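Local coordinates for protein M157 (Murid herpesvirus 1, PDB 2NYK) that serves as a viral ligand for Ly49 natural killer cell receptors and has an MHC class I-like fold, at residues Phe21-Glu26 with Thr38-Gly44; Gln18-Thr22 with Val168-Lys172; Arg45-Val49 with Asp220-Val224. The protein carries 1 engineered substitution. All coordinates share one frame. Residues are numbered along the deposited sequence.

Interaction 1: residues Phe21-Glu26 with Thr38-Gly44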
# COMPACT_ATOMS: atom_id res chain seq x y z
N PHE A 21 -11.29 -0.47 -8.03
CA PHE A 21 -10.10 -0.34 -7.18
C PHE A 21 -8.83 -0.52 -8.00
O PHE A 21 -8.89 -0.92 -9.15
CB PHE A 21 -10.14 -1.30 -5.99
CG PHE A 21 -9.92 -2.77 -6.33
CD1 PHE A 21 -8.66 -3.34 -6.22
CD2 PHE A 21 -10.99 -3.59 -6.70
CE1 PHE A 21 -8.45 -4.69 -6.53
CE2 PHE A 21 -10.83 -4.94 -6.97
CZ PHE A 21 -9.54 -5.51 -6.90
N THR A 22 -7.70 -0.20 -7.40
CA THR A 22 -6.41 -0.31 -8.08
C THR A 22 -5.54 -1.29 -7.30
O THR A 22 -5.73 -1.50 -6.09
CB THR A 22 -5.67 1.07 -8.18
OG1 THR A 22 -5.16 1.45 -6.89
CG2 THR A 22 -6.63 2.18 -8.67
N MET A 23 -4.61 -1.92 -8.02
CA MET A 23 -3.63 -2.80 -7.45
C MET A 23 -2.29 -2.42 -8.06
O MET A 23 -2.20 -2.12 -9.28
CB MET A 23 -3.97 -4.26 -7.73
CG MET A 23 -3.09 -5.27 -6.98
SD MET A 23 -3.83 -6.96 -6.85
CE MET A 23 -5.57 -6.57 -6.91
N GLU A 24 -1.26 -2.40 -7.22
CA GLU A 24 0.07 -2.00 -7.66
C GLU A 24 0.98 -3.16 -7.39
O GLU A 24 1.11 -3.60 -6.24
CB GLU A 24 0.54 -0.75 -6.93
CG GLU A 24 -0.38 0.53 -7.11
CD GLU A 24 -1.70 0.49 -6.33
OE1 GLU A 24 -1.73 0.05 -5.16
OE2 GLU A 24 -2.74 0.89 -6.88
N PHE A 25 1.60 -3.68 -8.44
CA PHE A 25 2.52 -4.80 -8.35
C PHE A 25 3.91 -4.23 -8.55
O PHE A 25 4.14 -3.52 -9.55
CB PHE A 25 2.25 -5.81 -9.46
CG PHE A 25 0.86 -6.35 -9.49
CD1 PHE A 25 0.52 -7.48 -8.74
CD2 PHE A 25 -0.13 -5.73 -10.27
CE1 PHE A 25 -0.77 -7.98 -8.76
CE2 PHE A 25 -1.40 -6.21 -10.32
CZ PHE A 25 -1.74 -7.36 -9.58
N GLU A 26 4.83 -4.50 -7.63
CA GLU A 26 6.15 -3.93 -7.76
C GLU A 26 7.24 -4.97 -7.50
O GLU A 26 7.14 -5.76 -6.57
CB GLU A 26 6.31 -2.74 -6.81
CG GLU A 26 7.70 -2.10 -6.83
CD GLU A 26 7.69 -0.74 -6.14
OE1 GLU A 26 8.77 -0.22 -5.83
OE2 GLU A 26 6.61 -0.20 -5.89
N THR A 38 6.16 -6.92 -4.06
CA THR A 38 5.09 -6.40 -3.21
C THR A 38 3.78 -6.20 -3.95
O THR A 38 3.76 -6.02 -5.18
CB THR A 38 5.44 -5.04 -2.53
OG1 THR A 38 5.56 -4.03 -3.53
CG2 THR A 38 6.73 -5.12 -1.74
N ILE A 39 2.69 -6.23 -3.20
CA ILE A 39 1.38 -5.94 -3.75
C ILE A 39 0.77 -4.92 -2.82
O ILE A 39 0.80 -5.10 -1.60
CB ILE A 39 0.47 -7.17 -3.81
CG1 ILE A 39 1.04 -8.26 -4.72
CG2 ILE A 39 -0.96 -6.77 -4.32
CD1 ILE A 39 0.25 -9.53 -4.62
N SER A 40 0.20 -3.86 -3.40
CA SER A 40 -0.52 -2.84 -2.65
C SER A 40 -1.86 -2.70 -3.36
O SER A 40 -2.00 -3.15 -4.51
CB SER A 40 0.23 -1.50 -2.75
OG SER A 40 1.63 -1.72 -2.50
N VAL A 41 -2.82 -2.07 -2.70
CA VAL A 41 -4.11 -1.86 -3.32
C VAL A 41 -4.48 -0.42 -3.06
O VAL A 41 -4.10 0.13 -2.03
CB VAL A 41 -5.22 -2.78 -2.78
CG1 VAL A 41 -4.88 -4.26 -3.02
CG2 VAL A 41 -5.46 -2.51 -1.30
N ASP A 42 -5.23 0.14 -3.99
CA ASP A 42 -5.73 1.51 -3.90
C ASP A 42 -4.66 2.54 -3.62
O ASP A 42 -4.87 3.50 -2.87
CB ASP A 42 -6.89 1.60 -2.91
CG ASP A 42 -8.18 1.13 -3.53
OD1 ASP A 42 -8.20 1.06 -4.77
OD2 ASP A 42 -9.16 0.85 -2.81
N ASN A 43 -3.50 2.33 -4.24
CA ASN A 43 -2.33 3.22 -4.10
C ASN A 43 -1.91 3.45 -2.62
O ASN A 43 -1.44 4.53 -2.26
CB ASN A 43 -2.58 4.53 -4.86
CG ASN A 43 -1.29 5.28 -5.18
OD1 ASN A 43 -0.24 4.68 -5.46
ND2 ASN A 43 -1.37 6.59 -5.13
N GLY A 44 -2.08 2.42 -1.78
CA GLY A 44 -1.72 2.53 -0.36
C GLY A 44 -0.43 1.79 -0.08
O GLY A 44 0.32 1.48 -1.00
O HOH W 1 3.40 -2.81 -4.38
O HOH W 2 0.89 1.59 -3.83

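Interaction 2: residues Gln18-Thr22 with Val168-Lys172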
# COMPACT_ATOMS: atom_id res chain seq x y z
N GLN A 18 -18.89 -4.53 -10.22
CA GLN A 18 -19.18 -3.13 -9.93
C GLN A 18 -18.12 -2.40 -9.10
O GLN A 18 -17.93 -1.19 -9.26
CB GLN A 18 -20.55 -2.97 -9.27
CG GLN A 18 -21.16 -1.58 -9.48
CD GLN A 18 -21.35 -1.23 -10.97
OE1 GLN A 18 -21.71 -2.07 -11.80
NE2 GLN A 18 -21.08 0.03 -11.31
N PHE A 19 -17.43 -3.13 -8.23
CA PHE A 19 -16.45 -2.54 -7.33
C PHE A 19 -15.14 -2.15 -8.02
O PHE A 19 -14.42 -3.00 -8.54
CB PHE A 19 -16.18 -3.47 -6.14
CG PHE A 19 -15.29 -2.87 -5.10
CD1 PHE A 19 -15.70 -1.74 -4.38
CD2 PHE A 19 -14.04 -3.41 -4.86
CE1 PHE A 19 -14.86 -1.17 -3.42
CE2 PHE A 19 -13.21 -2.86 -3.90
CZ PHE A 19 -13.61 -1.74 -3.18
N THR A 20 -14.84 -0.85 -8.02
CA THR A 20 -13.64 -0.29 -8.63
C THR A 20 -12.51 -0.12 -7.61
O THR A 20 -12.74 0.28 -6.45
CB THR A 20 -13.96 1.07 -9.33
OG1 THR A 20 -14.89 0.85 -10.39
CG2 THR A 20 -12.69 1.73 -9.91
N PHE A 21 -11.29 -0.47 -8.03
CA PHE A 21 -10.10 -0.34 -7.18
C PHE A 21 -8.83 -0.52 -8.00
O PHE A 21 -8.89 -0.92 -9.15
CB PHE A 21 -10.14 -1.30 -5.99
CG PHE A 21 -9.92 -2.77 -6.33
CD1 PHE A 21 -8.66 -3.34 -6.22
CD2 PHE A 21 -10.99 -3.59 -6.70
CE1 PHE A 21 -8.45 -4.69 -6.53
CE2 PHE A 21 -10.83 -4.94 -6.97
CZ PHE A 21 -9.54 -5.51 -6.90
N THR A 22 -7.70 -0.20 -7.40
CA THR A 22 -6.41 -0.31 -8.08
C THR A 22 -5.54 -1.29 -7.30
O THR A 22 -5.73 -1.50 -6.09
CB THR A 22 -5.67 1.07 -8.18
OG1 THR A 22 -5.16 1.45 -6.89
CG2 THR A 22 -6.63 2.18 -8.67
N VAL A 168 -10.29 -5.27 -0.07
CA VAL A 168 -10.17 -3.85 -0.37
C VAL A 168 -11.28 -3.01 0.27
O VAL A 168 -11.04 -1.89 0.70
CB VAL A 168 -10.15 -3.62 -1.89
CG1 VAL A 168 -10.14 -2.13 -2.20
CG2 VAL A 168 -8.93 -4.30 -2.51
N GLN A 169 -12.50 -3.53 0.30
CA GLN A 169 -13.61 -2.85 0.96
C GLN A 169 -13.33 -2.72 2.46
O GLN A 169 -13.53 -1.66 3.04
CB GLN A 169 -14.94 -3.59 0.67
CG GLN A 169 -15.24 -3.70 -0.84
CD GLN A 169 -16.61 -4.32 -1.19
OE1 GLN A 169 -16.88 -5.49 -0.88
NE2 GLN A 169 -17.46 -3.54 -1.86
N LYS A 170 -12.84 -3.78 3.08
CA LYS A 170 -12.49 -3.74 4.52
C LYS A 170 -11.38 -2.73 4.80
O LYS A 170 -11.47 -1.95 5.75
CB LYS A 170 -12.03 -5.10 5.01
CG LYS A 170 -13.11 -6.14 5.06
CD LYS A 170 -12.62 -7.37 5.82
CE LYS A 170 -13.75 -8.36 6.08
NZ LYS A 170 -14.19 -9.10 4.86
N LEU A 171 -10.35 -2.72 3.96
CA LEU A 171 -9.24 -1.77 4.11
C LEU A 171 -9.72 -0.30 4.05
O LEU A 171 -9.19 0.56 4.75
CB LEU A 171 -8.16 -2.05 3.06
CG LEU A 171 -7.29 -3.30 3.34
CD1 LEU A 171 -6.35 -3.56 2.18
CD2 LEU A 171 -6.51 -3.14 4.64
N LYS A 172 -10.74 -0.03 3.24
CA LYS A 172 -11.29 1.32 3.18
C LYS A 172 -11.98 1.65 4.49
O LYS A 172 -11.73 2.69 5.07
CB LYS A 172 -12.31 1.50 2.03
CG LYS A 172 -11.91 1.00 0.65
CD LYS A 172 -12.85 1.58 -0.45
CE LYS A 172 -14.34 1.27 -0.15
NZ LYS A 172 -15.36 1.88 -1.09

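Interaction 3: residues Arg45-Val49 with Asp220-Val224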
# COMPACT_ATOMS: atom_id res chain seq x y z
N ARG A 45 -0.18 1.47 1.19
CA ARG A 45 1.03 0.73 1.55
C ARG A 45 0.87 -0.72 1.11
O ARG A 45 -0.23 -1.17 0.86
CB ARG A 45 1.23 0.75 3.08
CG ARG A 45 0.80 2.04 3.79
CD ARG A 45 1.67 3.27 3.47
NE ARG A 45 3.09 3.06 3.78
CZ ARG A 45 3.68 3.27 4.97
NH1 ARG A 45 3.02 3.70 6.04
NH2 ARG A 45 4.99 3.02 5.08
N PRO A 46 1.99 -1.45 0.98
CA PRO A 46 1.89 -2.83 0.60
C PRO A 46 1.15 -3.70 1.61
O PRO A 46 1.28 -3.53 2.83
CB PRO A 46 3.34 -3.29 0.48
CG PRO A 46 4.10 -1.99 0.13
CD PRO A 46 3.40 -0.99 1.04
N VAL A 47 0.37 -4.62 1.08
CA VAL A 47 -0.37 -5.57 1.94
C VAL A 47 0.17 -7.01 1.80
O VAL A 47 -0.23 -7.92 2.54
CB VAL A 47 -1.88 -5.50 1.67
CG1 VAL A 47 -2.44 -4.14 2.14
CG2 VAL A 47 -2.18 -5.74 0.21
N VAL A 48 1.09 -7.19 0.85
CA VAL A 48 1.79 -8.47 0.63
C VAL A 48 3.23 -8.16 0.25
O VAL A 48 3.48 -7.38 -0.69
CB VAL A 48 1.15 -9.31 -0.53
CG1 VAL A 48 1.90 -10.68 -0.67
CG2 VAL A 48 -0.32 -9.57 -0.28
N VAL A 49 4.18 -8.74 0.99
CA VAL A 49 5.61 -8.47 0.79
C VAL A 49 6.42 -9.78 0.73
O VAL A 49 6.33 -10.60 1.64
CB VAL A 49 6.20 -7.59 1.93
CG1 VAL A 49 7.71 -7.39 1.73
CG2 VAL A 49 5.49 -6.22 1.99
N ASP A 220 7.41 6.56 11.22
CA ASP A 220 6.42 5.86 10.42
C ASP A 220 6.82 4.40 10.45
O ASP A 220 7.75 3.99 9.76
CB ASP A 220 6.43 6.42 8.99
CG ASP A 220 5.36 5.80 8.09
OD1 ASP A 220 5.07 4.59 8.22
OD2 ASP A 220 4.82 6.54 7.23
N GLU A 221 6.15 3.62 11.29
CA GLU A 221 6.35 2.18 11.35
C GLU A 221 5.15 1.49 10.70
O GLU A 221 4.00 1.84 10.95
CB GLU A 221 6.49 1.72 12.80
CG GLU A 221 7.78 2.17 13.48
CD GLU A 221 7.73 2.04 14.99
OE1 GLU A 221 8.82 1.97 15.61
OE2 GLU A 221 6.61 2.02 15.56
N SER A 222 5.42 0.51 9.85
CA SER A 222 4.33 -0.16 9.16
C SER A 222 4.67 -1.62 8.92
O SER A 222 5.84 -1.99 8.77
CB SER A 222 4.01 0.54 7.84
OG SER A 222 5.00 0.29 6.86
N THR A 223 3.62 -2.43 8.94
CA THR A 223 3.69 -3.85 8.59
C THR A 223 2.55 -4.06 7.58
O THR A 223 1.78 -3.14 7.34
CB THR A 223 3.47 -4.75 9.83
OG1 THR A 223 2.15 -4.54 10.33
CG2 THR A 223 4.48 -4.43 10.92
N VAL A 224 2.43 -5.24 7.00
CA VAL A 224 1.31 -5.50 6.10
C VAL A 224 -0.04 -5.35 6.85
O VAL A 224 -1.11 -5.18 6.23
CB VAL A 224 1.44 -6.86 5.39
CG1 VAL A 224 2.68 -6.86 4.46
CG2 VAL A 224 1.52 -8.03 6.41
O HOH W 3 7.04 2.83 7.21
O HOH W 4 3.02 -2.29 4.49
O HOH W 5 -0.90 -2.60 4.89

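Interaction 1: residues Phe21-Glu26 with Thr38-Gly44
Strands 21-30 and 35-41 form an antiparallel hairpin in which the side chain of Glu-24 bends back toward the turn at Asp-42 and Asn-43. Glu-24 and Ser-40 are a hydrogen-bonded pair, with Glu-24 N to Ser-40 O at 2.9 Å and Ser-40 N to Glu-24 O at 3.0 Å; Glu-26 and Thr-38 repeat the pattern. The m, p rotamer of Glu-24 lets both carboxylate oxygens receive weak hydrogen bonds from Asn-43 N (3.0 Å to OE1, 3.1 Å to OE2). Thr-22 OG1, in the p rotamer, donates a very short 2.5 Å bond to Glu-24 OE2. In the turn, Asp-42 and Asn-43 both adopt left-handed helical backbone angles, and Gly-44 N reaches Val-41 O at 3.1 Å. Asp-42 points its CA-to-CB bond away, yet its m rotamer brings OD1 back to accept from Thr-22 N at 3.0 Å, while Asp-42 N donates to Thr-22 O at 2.7 Å. Met-23, Phe-25, Ile-39 and Val-41 occupy the apolar face that meets helices 71-90 and 157-173; the t setting of chi1 places Met-23 CG 3.7 Å from Ile-39 CG2. On the polar face a water joins Glu-24 O to the hydroxyls of Thr-38 and Ser-40, and Glu-26 pairs with Arg-100. The chemistry thus divides by face: hydrocarbon toward the helices, and carboxylates on the other side whose charge is met by hydroxyl, backbone NH and arginine.

Interaction 2: residues Gln18-Thr22 with Val168-Lys172
This is an apolar contact, dominated by aromatic rings, between the chain entering strand 21-30 and the C-terminal part of helix 157-173, at the N-terminal end of a central strand of the MHC class I-like platform. No hydrogen bond crosses it; instead, two phenylalanines meet one turn of the helix. Phe-19, the first residue to leave helical geometry after helix 9-18, aims its CA-to-CB bond at the helix, and its t rotamer carries the ring across a gap of 8.8 Å between Phe-19 CA and Gln-169 CA. Gln-169 CG lies over the face of the Phe-19 ring, 3.7 Å from its centroid and 20° off the normal, a CH-pi contact made by the aliphatic part of a polar side chain whose OE1 is bound by Arg-165. Val-168 approaches the edge of the same ring, with CG1 3.6 Å from Phe-19 CE2. Its other methyl, CG2, sits over the face of the Phe-21 ring, 4.2 Å from that centroid, in a second CH-pi contact. Val-168 is therefore wedged against both rings. Lys-172 NZ comes within 3.9 Å of Phe-19 CE1, but near the ring plane, so this is not a cation-pi stack. Nearby, Phe-19 O accepts a hydrogen bond from Lys-161 NZ, about two turns earlier in the helix. Farther in, the Phe-21 ring meets Phe-105 of strand 96-106 and touches Trp-164, while Val-168 also rests on Val-41 of strand 35-41, so helix 157-173 packs over the face of the hairpin that carries Phe-21 and Val-41.

Interaction 3: residues Arg45-Val49 with Asp220-Val224
Arg-45 supplies the polar bridge between these segments. Its NH1 donates to Asp-220 OD1 at 3.1 Å, a salt bridge with good hydrogen-bond geometry, and also to Gln-227 OE1. The guanidinium NH2 gives a 3.0 Å hydrogen bond to a water, which in turn donates to Asp-220 OD1 at 2.8 Å, so the same carboxylate oxygen is held directly and through solvent. Ser-222 OG lies over the face of the guanidinium, 3.3 Å from Arg-45 NH2, but at an angle too poor for a hydrogen bond. Further along, the carbonyls of the two segments are linked by water. One water donates to Pro-46 O at 2.7 Å and weakly to Thr-223 O; a second donates to Pro-46 O at 3.1 Å and to Val-224 O at 2.9 Å. The Thr-223 hydroxyl turns instead to the backbone of Asp-225 and Cys-226. Val-224 provides the apolar part, with CG1 3.8 Å from Val-49 CG2; its CB also makes a van der Waals approach to the carbonyl Val-47 O at 3.5 Å. Backbone groups of Val-47 and Val-48 are satisfied by Ile-39, which both residues face in a classic beta bulge, while Arg-45 O is bound by Asn-201 ND2. A small, partly hydrated interface of this kind, joining the helix-topped sheet to the second beta-sheet domain, is consistent with the platform-to-alpha3-like junction of the MHC class I fold.

Overall arrangement
From the N terminus, the chain leaves helix 9-18 and enters strand 21-30, where interactions 1 and 2 both begin, sharing Phe-21 and Thr-22. Interaction 1 closes first, as a local hairpin nested within the much longer span of interaction 2. The chain then passes directly into residues 45-49, opening interaction 3, whose strand adds to the same sheet beside 35-41. Interaction 2 closes at 168-172, bringing helix 157-173 onto that sheet, and interaction 3 closes at 220-224 in the second sheet, so these two long-range connections cross. Leu-171 touches both Val-41 and Val-47, linking all three contacts where sheet, helix and second domain converge.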